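Local structure of ABC transporter, substrate binding protein (Mannopine) (Agrobacterium fabrum, 5L9S) at residues Gln208-Leu211 with Thr212-Lys215. The protein is a periplasmic solute-binding protein of an ABC transporter, which probably binds the opine mannopine for uptake. Numbering follows the deposited sequence.
Sequences QIWL and TRAK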
loop_
_atom_site.group_PDB
_atom_site.type_symbol
_atom_site.label_atom_id
_atom_site.label_comp_id
_atom_site.label_asym_id
_atom_site.label_seq_id
_atom_site.Cartn_x
_atom_site.Cartn_y
_atom_site.Cartn_z
ATOM N N GLN A 208 7.933 -11.820 -6.419
ATOM C CA GLN A 208 7.393 -10.526 -6.051
ATOM C C GLN A 208 6.230 -10.865 -5.119
ATOM O O GLN A 208 5.232 -11.450 -5.557
ATOM C CB GLN A 208 6.922 -9.743 -7.284
ATOM C CG GLN A 208 6.159 -8.481 -6.926
ATOM C CD GLN A 208 5.758 -7.695 -8.146
ATOM O OE1 GLN A 208 6.513 -6.888 -8.677
ATOM N NE2 GLN A 208 4.545 -7.850 -8.582
ATOM N N ILE A 209 6.412 -10.612 -3.815
ATOM C CA ILE A 209 5.384 -10.904 -2.807
ATOM C C ILE A 209 5.163 -9.697 -1.889
ATOM O O ILE A 209 5.856 -8.696 -2.041
ATOM C CB ILE A 209 5.645 -12.229 -2.037
ATOM C CG1 ILE A 209 6.822 -12.115 -1.066
ATOM C CG2 ILE A 209 5.800 -13.430 -3.006
ATOM C CD1 ILE A 209 6.975 -13.318 -0.105
ATOM N N TRP A 210 4.179 -9.764 -0.980
ATOM C CA TRP A 210 3.951 -8.669 -0.037
ATOM C C TRP A 210 4.940 -8.803 1.127
ATOM O O TRP A 210 5.149 -9.913 1.633
ATOM C CB TRP A 210 2.516 -8.689 0.531
ATOM C CG TRP A 210 1.390 -8.436 -0.434
ATOM C CD1 TRP A 210 1.326 -7.473 -1.404
ATOM C CD2 TRP A 210 0.111 -9.099 -0.443
ATOM N NE1 TRP A 210 0.132 -7.571 -2.091
ATOM C CE2 TRP A 210 -0.641 -8.547 -1.506
ATOM C CE3 TRP A 210 -0.455 -10.143 0.318
ATOM C CZ2 TRP A 210 -1.944 -8.967 -1.797
ATOM C CZ3 TRP A 210 -1.757 -10.549 0.037
ATOM C CH2 TRP A 210 -2.477 -9.984 -1.022
ATOM N N LEU A 211 5.519 -7.673 1.586
ATOM C CA LEU A 211 6.402 -7.652 2.758
ATOM C C LEU A 211 5.753 -8.304 3.993
ATOM O O LEU A 211 6.436 -9.011 4.721
ATOM C CB LEU A 211 6.887 -6.235 3.082
ATOM C CG LEU A 211 7.938 -6.068 4.204
ATOM C CD1 LEU A 211 9.101 -7.041 4.049
ATOM C CD2 LEU A 211 8.431 -4.655 4.262
ATOM N N THR A 212 4.449 -8.114 4.181
ATOM C CA THR A 212 3.657 -8.704 5.273
ATOM C C THR A 212 3.779 -10.238 5.297
ATOM O O THR A 212 4.008 -10.824 6.366
ATOM C CB THR A 212 2.200 -8.202 5.172
ATOM O OG1 THR A 212 2.200 -6.833 5.563
ATOM C CG2 THR A 212 1.223 -8.964 6.064
ATOM N N ARG A 213 3.644 -10.866 4.116
ATOM C CA ARG A 213 3.734 -12.319 3.964
ATOM C C ARG A 213 5.191 -12.825 4.050
ATOM O O ARG A 213 5.405 -13.919 4.552
ATOM C CB ARG A 213 3.007 -12.820 2.686
ATOM C CG ARG A 213 1.557 -12.345 2.481
ATOM C CD ARG A 213 0.684 -12.330 3.732
ATOM N NE ARG A 213 -0.009 -13.600 3.973
ATOM C CZ ARG A 213 -1.312 -13.814 3.787
ATOM N NH1 ARG A 213 -1.840 -14.989 4.070
ATOM N NH2 ARG A 213 -2.103 -12.825 3.391
ATOM N N ALA A 214 6.187 -12.016 3.610
ATOM C CA ALA A 214 7.608 -12.345 3.711
ATOM C C ALA A 214 8.039 -12.328 5.173
ATOM O O ALA A 214 8.780 -13.206 5.596
ATOM C CB ALA A 214 8.429 -11.364 2.897
ATOM N N LYS A 215 7.559 -11.336 5.945
ATOM C CA LYS A 215 7.781 -11.160 7.387
ATOM C C LYS A 215 7.285 -12.360 8.152
ATOM O O LYS A 215 7.979 -12.827 9.057
ATOM C CB LYS A 215 6.992 -9.948 7.884
ATOM C CG LYS A 215 7.800 -8.707 8.083
ATOM C CD LYS A 215 7.028 -7.733 8.974
ATOM C CE LYS A 215 7.407 -6.295 8.730
ATOM N NZ LYS A 215 6.906 -5.741 7.439
#
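Trp-210 and Leu-211 meet Arg-213, Ala-214 and Lys-215 where strand 206-210 runs without a break into helix 211-219, a strand-to-helix junction with Trp-210 at the N-cap position. The strand lies between strands 103-116 and 140-143 in the mixed sheet of this periplasmic binding protein. Thr-212, directly bonded to Leu-211, lies in the first turn of the helix. Arg-213 begins the side-chain packing: it extends beside the Trp-210 indole, the two pointing the same way, and its CG meets the ring edge close to the ring plane, 3.7 Å from Trp-210 CE3. Two successive bends in its chain keep it near the indole, with Arg-213 NH2 4.1 Å from Trp-210 CZ3. The guanidinium plane is inclined to the ring by 32°. The charge has a firmer partner in Asp-193, bridged through NH1, while the Trp-210 ring also packs edge-to-face with Trp-189. Ala-214 closes the first helical turn: its N donates to Trp-210 O at 3.1 Å, and the same oxygen takes a weak bond from Arg-213 N. Ala-214 CB points back toward the strand and touches Ile-209 CD1 at 3.9 Å, a small apolar contact between the strand's end and the new helix. Lys-215 makes the next helical bond, its N lying 2.9 Å from Leu-211 O. Beyond CB its chain runs nearly extended and then folds at chi4 (72°), bringing the ammonium over the Leu-211 side chain, which also packs on Trp-226 and Tyr-228 of strand 224-240. The ammonium also makes a weak hydrogen bond to Thr-291 O, with Lys-215 NZ 3.4 Å from Leu-211 CG and slightly farther from Leu-211 CD2.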